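Local coordinates for protein threonine synthase (Brucella melitensis bv. 1, PDB 4F4F) that probably catalyses the pyridoxal-phosphate-dependent conversion of O-phospho-L-homoserine and water to L-threonine and phosphate, the last step of threonine biosynthesis, at residues A230-Q235 with D264-Y269; F255-G260 with V410-A415. All coordinates share one frame; numbering follows the deposited sequence.

Overall arrangement
Two buried contacts, with centres about 12 Å apart, meet at the pyridoxal-5'-phosphate. Along the chain their segments alternate: 230-235, 255-260, 264-269, then, about 140 residues on, 410-415. Interaction 1 sets segment 230-235, on and just beyond the short helix 229-232, against helix 263-274; interaction 2 pairs the parallel strands 253-258 and 409-413, neighbours in the mixed sheet. Strand 253-258 runs through a short loop into helix 263-274, which joins the two contacts directly: V257 of interaction 2 packs on D264 and I265 of interaction 1. The cofactor's phosphate is thus held where strand passes into helix, and its pyridine nitrogen by the loop after strand 409-413.

Interaction 1. Residues A230-Q235 with D264-Y269; sequences ARIMPQ and DIFAGY. With PLP (pyridoxal-5'-phosphate), chain C.
Methyl to methylene, A267 CB meets Q235 CB at 3.6 Å, where the backbones also come nearest, with 5.6 Å between the CA atoms of Q235 and A267. I232 adds its CG2 branch, which lies anti to its own backbone N (chi1 -65° for CG1) and rests 4.0 Å from A267 CB; the same methyl reaches the edge of the F266 ring, 4.3 Å from CD2. The Q235 side chain, extended beyond CG, passes D264. At the cofactor end, D264 N donates to phosphate O3P of the pyridoxal phosphate at 2.9 Å. With CG between the backbone N and the carbonyl carbon (chi1 46°), the D264 carboxylate lies beside the phosphate, and OD1 takes a bond from I265 N (2.7 Å), on the anti side. D264 OD1 also lies 2.7 Å from O1P of the cofactor. Around the small apolar patch stand R323 of helix 321-328, which touches both I232 and F266, and Y239, whose hydroxyl is hydrogen-bonded to D264 O. Together with the amides of G260, N261 and F262, D264 N completes the phosphate-binding loop and helix start of a pyridoxal-phosphate-dependent enzyme.

Interaction 2. Residues F255-G260 with V410-A415; sequences FTVPTG and VVLATA. With PLP (pyridoxal-5'-phosphate), chain C.
The F255 ring has V410 coming at it obliquely, V410 CB lying 3.7 Å from CD2, while L412 CD1 stands at its edge near the ring plane. Y239 adds an edge-to-face contact with this ring. The two side chains of F255 and V410 run side by side on one face of the sheet; T256 and V411 occupy the other, where both touch A399 of helix 390-402. Farther along, L412 CD2 lies against V257 CG2 at 3.7 Å, and the P258 ring sets CD 3.2 Å from L412 O. That carbonyl oxygen, buried here, has no hydrogen-bonding partner in the model. P258 and T414 then meet tip to tip through CD and CG2. Two backbone bonds tie T256 to the residues flanking V411: its N donates to V410 O (2.9 Å), and L412 N donates to its O almost straight, at 174°. Beyond the strands the two segments diverge, both reaching the cofactor. T414 OG1, placed between the backbone N and the carbonyl carbon (chi1 51°), donates to N1 of PLP at 2.7 Å, which suggests an unprotonated ring nitrogen. G260 N binds phosphate O1P at 2.8 Å, and A415 CB touches the ring's methyl carbon C2A. Parallel strands whose C-terminal ends hold pyridoxal phosphate in this way, with a hydroxyl at N1, form the cofactor site of fold-type II enzymes such as threonine synthase.

Interaction 1. Residues A230-Q235 with D264-Y269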
ATOM      1  N   ALA A 230      -3.101   7.940   4.901  1.00 21.05           N
ATOM      2  CA  ALA A 230      -1.932   7.442   5.688  1.00 22.03           C
ATOM      3  C   ALA A 230      -1.437   6.061   5.252  1.00 23.48           C
ATOM      4  O   ALA A 230      -0.341   5.624   5.661  1.00 24.86           O
ATOM      5  CB  ALA A 230      -2.229   7.481   7.180  1.00 23.63           C
ATOM      6  N   ARG A 231      -2.178   5.366   4.403  1.00 22.74           N
ATOM      7  CA  ARG A 231      -1.574   4.230   3.701  1.00 23.17           C
ATOM      8  C   ARG A 231      -0.657   4.699   2.610  1.00 22.17           C
ATOM      9  O   ARG A 231       0.191   3.929   2.122  1.00 24.01           O
ATOM     10  CB  ARG A 231      -2.633   3.295   3.070  1.00 23.88           C
ATOM     11  CG  ARG A 231      -3.329   2.389   4.066  1.00 24.97           C
ATOM     12  CD  ARG A 231      -2.493   1.162   4.413  1.00 25.37           C
ATOM     13  NE  ARG A 231      -2.497   0.223   3.307  1.00 25.79           N
ATOM     14  CZ  ARG A 231      -3.468  -0.664   3.061  1.00 29.07           C
ATOM     15  NH1 ARG A 231      -4.524  -0.779   3.863  1.00 28.98           N
ATOM     16  NH2 ARG A 231      -3.399  -1.446   1.980  1.00 30.03           N
ATOM     17  N   ILE A 232      -0.864   5.922   2.120  1.00 19.59           N
ATOM     18  CA  ILE A 232      -0.015   6.384   1.026  1.00 17.65           C
ATOM     19  C   ILE A 232       1.156   7.193   1.542  1.00 15.53           C
ATOM     20  O   ILE A 232       2.284   6.949   1.184  1.00 14.70           O
ATOM     21  CB  ILE A 232      -0.800   7.214   0.012  1.00 17.97           C
ATOM     22  CG1 ILE A 232      -1.848   6.310  -0.679  1.00 18.81           C
ATOM     23  CG2 ILE A 232       0.158   7.842  -1.011  1.00 17.69           C
ATOM     24  CD1 ILE A 232      -2.649   7.068  -1.722  1.00 19.67           C
ATOM     25  N   MET A 233       0.875   8.154   2.408  1.00 15.02           N
ATOM     26  CA  MET A 233       1.890   9.089   2.863  1.00 14.83           C
ATOM     27  C   MET A 233       3.243   8.453   3.238  1.00 13.60           C
ATOM     28  O   MET A 233       4.276   8.942   2.824  1.00 13.45           O
ATOM     29  CB  MET A 233       1.325   9.891   4.038  1.00 16.07           C
ATOM     30  CG  MET A 233       2.290  10.858   4.652  1.00 17.93           C
ATOM     31  SD  MET A 233       1.512  11.630   6.087  1.00 20.60           S
ATOM     32  CE  MET A 233       2.409  10.877   7.413  1.00 21.01           C
ATOM     33  N   PRO A 234       3.261   7.390   4.050  1.00 13.21           N
ATOM     34  CA  PRO A 234       4.568   6.886   4.480  1.00 13.04           C
ATOM     35  C   PRO A 234       5.442   6.327   3.354  1.00 13.03           C
ATOM     36  O   PRO A 234       6.669   6.178   3.498  1.00 12.82           O
ATOM     37  CB  PRO A 234       4.214   5.791   5.484  1.00 13.23           C
ATOM     38  CG  PRO A 234       2.823   6.077   5.928  1.00 13.47           C
ATOM     39  CD  PRO A 234       2.161   6.678   4.721  1.00 13.46           C
ATOM     40  N   GLN A 235       4.794   5.949   2.266  1.00 12.98           N
ATOM     41  CA  GLN A 235       5.481   5.329   1.162  1.00 13.28           C
ATOM     42  C   GLN A 235       6.338   6.323   0.370  1.00 12.45           C
ATOM     43  O   GLN A 235       7.278   5.916  -0.316  1.00 12.37           O
ATOM     44  CB  GLN A 235       4.471   4.648   0.284  1.00 14.20           C
ATOM     45  CG  GLN A 235       3.782   3.515   1.008  1.00 15.62           C
ATOM     46  CD  GLN A 235       3.032   2.609   0.064  1.00 18.32           C
ATOM     47  OE1 GLN A 235       1.805   2.635   0.033  1.00 20.44           O
ATOM     48  NE2 GLN A 235       3.794   1.815  -0.790  1.00 20.38           N
ATOM     49  N   ASP A 264       1.042   3.042  -3.940  1.00 15.30           N
ATOM     50  CA  ASP A 264       2.507   2.958  -3.979  1.00 15.61           C
ATOM     51  C   ASP A 264       3.128   3.923  -4.980  1.00 13.89           C
ATOM     52  O   ASP A 264       3.897   4.834  -4.620  1.00 13.23           O
ATOM     53  CB  ASP A 264       2.999   1.501  -4.225  1.00 18.12           C
ATOM     54  CG  ASP A 264       2.263   0.717  -5.356  1.00 21.89           C
ATOM     55  OD1 ASP A 264       1.591   1.279  -6.345  1.00 26.34           O
ATOM     56  OD2 ASP A 264       2.429  -0.571  -5.261  1.00 25.54           O
ATOM     57  N   ILE A 265       2.756   3.763  -6.239  1.00 12.77           N
ATOM     58  CA  ILE A 265       3.286   4.632  -7.268  1.00 12.01           C
ATOM     59  C   ILE A 265       2.794   6.071  -7.097  1.00 11.19           C
ATOM     60  O   ILE A 265       3.534   7.012  -7.433  1.00 11.06           O
ATOM     61  CB  ILE A 265       3.025   4.085  -8.698  1.00 12.00           C
ATOM     62  CG1 ILE A 265       4.054   4.684  -9.658  1.00 12.06           C
ATOM     63  CG2 ILE A 265       1.576   4.319  -9.123  1.00 12.03           C
ATOM     64  CD1 ILE A 265       3.941   4.198 -11.110  1.00 12.16           C
ATOM     65  N   PHE A 266       1.589   6.254  -6.568  1.00 10.66           N
ATOM     66  CA  PHE A 266       1.135   7.629  -6.302  1.00 10.43           C
ATOM     67  C   PHE A 266       2.068   8.317  -5.294  1.00 10.05           C
ATOM     68  O   PHE A 266       2.338   9.488  -5.432  1.00 10.33           O
ATOM     69  CB  PHE A 266      -0.353   7.745  -5.903  1.00 10.29           C
ATOM     70  CG  PHE A 266      -0.830   9.180  -5.884  1.00 10.10           C
ATOM     71  CD1 PHE A 266      -1.223   9.795  -7.040  1.00 10.16           C
ATOM     72  CD2 PHE A 266      -0.795   9.931  -4.691  1.00  9.94           C
ATOM     73  CE1 PHE A 266      -1.593  11.161  -7.050  1.00 10.14           C
ATOM     74  CE2 PHE A 266      -1.164  11.272  -4.679  1.00  9.90           C
ATOM     75  CZ  PHE A 266      -1.560  11.888  -5.866  1.00 10.10           C
ATOM     76  N   ALA A 267       2.584   7.583  -4.314  1.00 10.01           N
ATOM     77  CA  ALA A 267       3.577   8.105  -3.363  1.00  9.86           C
ATOM     78  C   ALA A 267       4.869   8.548  -4.027  1.00  9.76           C
ATOM     79  O   ALA A 267       5.473   9.559  -3.603  1.00  9.84           O
ATOM     80  CB  ALA A 267       3.880   7.093  -2.241  1.00  9.84           C
ATOM     81  N   GLY A 268       5.259   7.851  -5.088  1.00  9.69           N
ATOM     82  CA  GLY A 268       6.399   8.250  -5.918  1.00  9.68           C
ATOM     83  C   GLY A 268       6.104   9.538  -6.660  1.00  9.77           C
ATOM     84  O   GLY A 268       6.952  10.430  -6.740  1.00  9.65           O
ATOM     85  N   TYR A 269       4.881   9.654  -7.161  1.00  9.82           N
ATOM     86  CA  TYR A 269       4.426  10.905  -7.764  1.00 10.03           C
ATOM     87  C   TYR A 269       4.517  12.059  -6.752  1.00  9.72           C
ATOM     88  O   TYR A 269       4.951  13.185  -7.105  1.00  9.87           O
ATOM     89  CB  TYR A 269       3.029  10.739  -8.357  1.00 10.44           C
ATOM     90  CG  TYR A 269       2.406  12.011  -8.854  1.00 10.79           C
ATOM     91  CD1 TYR A 269       2.674  12.498 -10.127  1.00 11.23           C
ATOM     92  CD2 TYR A 269       1.545  12.721  -8.063  1.00 11.06           C
ATOM     93  CE1 TYR A 269       2.112  13.674 -10.569  1.00 11.47           C
ATOM     94  CE2 TYR A 269       0.955  13.892  -8.519  1.00 11.42           C
ATOM     95  CZ  TYR A 269       1.250  14.355  -9.766  1.00 11.51           C
ATOM     96  OH  TYR A 269       0.698  15.555 -10.166  1.00 12.35           O
TER
HETATM   97  N1  PLP C 501       2.698  -6.117  -4.685  1.00 27.62           N
HETATM   98  C2  PLP C 501       2.393  -6.691  -3.460  1.00 28.25           C
HETATM   99  C2A PLP C 501       3.178  -7.828  -2.842  1.00 25.07           C
HETATM  100  C3  PLP C 501       1.242  -6.159  -2.675  1.00 28.17           C
HETATM  101  O3  PLP C 501       0.941  -6.722  -1.451  1.00 27.53           O
HETATM  102  C4  PLP C 501       0.458  -5.029  -3.293  1.00 28.03           C
HETATM  103  C4A PLP C 501      -0.711  -4.393  -2.612  1.00 29.41           C
HETATM  104  C5  PLP C 501       0.881  -4.482  -4.607  1.00 29.49           C
HETATM  105  C6  PLP C 501       2.009  -5.070  -5.226  1.00 28.80           C
HETATM  106  C5A PLP C 501       0.111  -3.290  -5.211  1.00 30.33           C
HETATM  107  O4P PLP C 501       0.193  -2.038  -4.410  1.00 32.53           O
HETATM  108  P   PLP C 501      -0.686  -0.671  -4.661  1.00 30.14           P
HETATM  109  O1P PLP C 501      -0.510  -0.346  -6.136  1.00 31.48           O
HETATM  110  O2P PLP C 501      -2.096  -1.080  -4.287  1.00 29.36           O
HETATM  111  O3P PLP C 501      -0.152   0.412  -3.747  1.00 31.51           O

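Interaction 2. Residues F255-G260 with V410-A415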
ATOM      1  N   PHE A 255      11.708   4.866 -11.338  1.00 11.70           N
ATOM      2  CA  PHE A 255      11.117   3.809 -10.540  1.00 11.55           C
ATOM      3  C   PHE A 255      10.082   3.011 -11.318  1.00 11.98           C
ATOM      4  O   PHE A 255       9.239   3.577 -12.018  1.00 12.05           O
ATOM      5  CB  PHE A 255      10.434   4.365  -9.305  1.00 11.29           C
ATOM      6  CG  PHE A 255      11.368   5.040  -8.329  1.00 11.09           C
ATOM      7  CD1 PHE A 255      11.726   6.358  -8.490  1.00 11.12           C
ATOM      8  CD2 PHE A 255      11.859   4.352  -7.244  1.00 11.22           C
ATOM      9  CE1 PHE A 255      12.544   6.986  -7.579  1.00 11.07           C
ATOM     10  CE2 PHE A 255      12.708   4.961  -6.338  1.00 11.04           C
ATOM     11  CZ  PHE A 255      13.045   6.284  -6.515  1.00 11.03           C
ATOM     12  N   THR A 256      10.101   1.700 -11.118  1.00 12.30           N
ATOM     13  CA  THR A 256       9.044   0.839 -11.603  1.00 12.45           C
ATOM     14  C   THR A 256       8.374   0.164 -10.423  1.00 12.34           C
ATOM     15  O   THR A 256       9.036  -0.397  -9.552  1.00 12.23           O
ATOM     16  CB  THR A 256       9.602  -0.210 -12.604  1.00 12.87           C
ATOM     17  OG1 THR A 256      10.226   0.466 -13.696  1.00 12.88           O
ATOM     18  CG2 THR A 256       8.488  -1.147 -13.153  1.00 13.08           C
ATOM     19  N   VAL A 257       7.046   0.198 -10.417  1.00 12.46           N
ATOM     20  CA  VAL A 257       6.271  -0.235  -9.283  1.00 12.75           C
ATOM     21  C   VAL A 257       5.244  -1.284  -9.680  1.00 13.58           C
ATOM     22  O   VAL A 257       4.332  -0.963 -10.468  1.00 14.18           O
ATOM     23  CB  VAL A 257       5.504   0.950  -8.708  1.00 12.33           C
ATOM     24  CG1 VAL A 257       4.692   0.506  -7.485  1.00 12.41           C
ATOM     25  CG2 VAL A 257       6.453   2.091  -8.370  1.00 11.69           C
ATOM     26  N   PRO A 258       5.365  -2.515  -9.144  1.00 14.08           N
ATOM     27  CA  PRO A 258       4.305  -3.466  -9.364  1.00 15.19           C
ATOM     28  C   PRO A 258       3.079  -2.946  -8.647  1.00 15.44           C
ATOM     29  O   PRO A 258       3.134  -2.693  -7.441  1.00 16.06           O
ATOM     30  CB  PRO A 258       4.854  -4.799  -8.770  1.00 15.26           C
ATOM     31  CG  PRO A 258       6.262  -4.539  -8.355  1.00 14.80           C
ATOM     32  CD  PRO A 258       6.393  -3.047  -8.226  1.00 14.31           C
ATOM     33  N   THR A 259       2.003  -2.706  -9.385  1.00 16.42           N
ATOM     34  CA  THR A 259       0.934  -1.777  -8.965  1.00 16.89           C
ATOM     35  C   THR A 259      -0.405  -2.501  -9.018  1.00 17.66           C
ATOM     36  O   THR A 259      -0.687  -3.211  -9.968  1.00 17.60           O
ATOM     37  CB  THR A 259       0.879  -0.563  -9.932  1.00 17.49           C
ATOM     38  OG1 THR A 259       2.005   0.285  -9.710  1.00 18.21           O
ATOM     39  CG2 THR A 259      -0.391   0.265  -9.774  1.00 17.94           C
ATOM     40  N   GLY A 260      -1.203  -2.307  -7.981  1.00 18.02           N
ATOM     41  CA  GLY A 260      -2.577  -2.739  -7.948  1.00 17.76           C
ATOM     42  C   GLY A 260      -3.436  -1.517  -7.773  1.00 17.40           C
ATOM     43  O   GLY A 260      -4.013  -1.008  -8.749  1.00 17.03           O
ATOM     44  N   VAL A 410      15.165   1.817 -10.366  1.00 12.21           N
ATOM     45  CA  VAL A 410      14.883   1.162  -9.138  1.00 11.69           C
ATOM     46  C   VAL A 410      13.547   0.462  -9.301  1.00 11.62           C
ATOM     47  O   VAL A 410      12.520   1.104  -9.645  1.00 11.23           O
ATOM     48  CB  VAL A 410      14.793   2.178  -8.013  1.00 11.42           C
ATOM     49  CG1 VAL A 410      14.380   1.475  -6.720  1.00 11.25           C
ATOM     50  CG2 VAL A 410      16.138   2.923  -7.859  1.00 11.52           C
ATOM     51  N   VAL A 411      13.558  -0.846  -9.115  1.00 11.70           N
ATOM     52  CA  VAL A 411      12.349  -1.652  -9.207  1.00 11.76           C
ATOM     53  C   VAL A 411      11.956  -1.993  -7.775  1.00 11.54           C
ATOM     54  O   VAL A 411      12.753  -2.531  -7.031  1.00 11.62           O
ATOM     55  CB  VAL A 411      12.603  -2.973  -9.970  1.00 12.12           C
ATOM     56  CG1 VAL A 411      11.331  -3.782 -10.100  1.00 12.34           C
ATOM     57  CG2 VAL A 411      13.220  -2.711 -11.347  1.00 12.38           C
ATOM     58  N   LEU A 412      10.729  -1.702  -7.418  1.00 11.52           N
ATOM     59  CA  LEU A 412      10.199  -2.024  -6.091  1.00 11.61           C
ATOM     60  C   LEU A 412       9.888  -3.514  -5.992  1.00 11.99           C
ATOM     61  O   LEU A 412       9.068  -4.059  -6.771  1.00 12.26           O
ATOM     62  CB  LEU A 412       8.942  -1.199  -5.788  1.00 11.59           C
ATOM     63  CG  LEU A 412       9.068   0.222  -5.246  1.00 11.41           C
ATOM     64  CD1 LEU A 412      10.112   1.038  -5.987  1.00 11.47           C
ATOM     65  CD2 LEU A 412       7.710   0.940  -5.079  1.00 11.22           C
ATOM     66  N   ALA A 413      10.564  -4.170  -5.053  1.00 11.99           N
ATOM     67  CA  ALA A 413      10.263  -5.537  -4.687  1.00 12.60           C
ATOM     68  C   ALA A 413       9.281  -5.539  -3.505  1.00 12.77           C
ATOM     69  O   ALA A 413       9.636  -5.249  -2.381  1.00 12.56           O
ATOM     70  CB  ALA A 413      11.544  -6.323  -4.380  1.00 12.67           C
ATOM     71  N   THR A 414       8.030  -5.905  -3.784  1.00 13.18           N
ATOM     72  CA  THR A 414       6.936  -5.670  -2.875  1.00 13.57           C
ATOM     73  C   THR A 414       6.618  -6.834  -1.935  1.00 14.06           C
ATOM     74  O   THR A 414       5.823  -6.663  -1.041  1.00 14.26           O
ATOM     75  CB  THR A 414       5.660  -5.304  -3.673  1.00 13.72           C
ATOM     76  OG1 THR A 414       5.441  -6.282  -4.686  1.00 13.81           O
ATOM     77  CG2 THR A 414       5.811  -3.942  -4.393  1.00 13.14           C
ATOM     78  N   ALA A 415       7.222  -7.993  -2.137  1.00 14.43           N
ATOM     79  CA  ALA A 415       7.069  -9.147  -1.222  1.00 15.17           C
ATOM     80  C   ALA A 415       8.280 -10.027  -1.295  1.00 15.54           C
ATOM     81  O   ALA A 415       8.914 -10.099  -2.337  1.00 15.73           O
ATOM     82  CB  ALA A 415       5.849  -9.981  -1.564  1.00 15.34           C
TER
HETATM   83  N1  PLP C 501       2.698  -6.117  -4.685  1.00 27.62           N
HETATM   84  C2  PLP C 501       2.393  -6.691  -3.460  1.00 28.25           C
HETATM   85  C2A PLP C 501       3.178  -7.828  -2.842  1.00 25.07           C
HETATM   86  C3  PLP C 501       1.242  -6.159  -2.675  1.00 28.17           C
HETATM   87  O3  PLP C 501       0.941  -6.722  -1.451  1.00 27.53           O
HETATM   88  C4  PLP C 501       0.458  -5.029  -3.293  1.00 28.03           C
HETATM   89  C4A PLP C 501      -0.711  -4.393  -2.612  1.00 29.41           C
HETATM   90  C5  PLP C 501       0.881  -4.482  -4.607  1.00 29.49           C
HETATM   91  C6  PLP C 501       2.009  -5.070  -5.226  1.00 28.80           C
HETATM   92  C5A PLP C 501       0.111  -3.290  -5.211  1.00 30.33           C
HETATM   93  O4P PLP C 501       0.193  -2.038  -4.410  1.00 32.53           O
HETATM   94  P   PLP C 501      -0.686  -0.671  -4.661  1.00 30.14           P
HETATM   95  O1P PLP C 501      -0.510  -0.346  -6.136  1.00 31.48           O
HETATM   96  O2P PLP C 501      -2.096  -1.080  -4.287  1.00 29.36           O
HETATM   97  O3P PLP C 501      -0.152   0.412  -3.747  1.00 31.51           O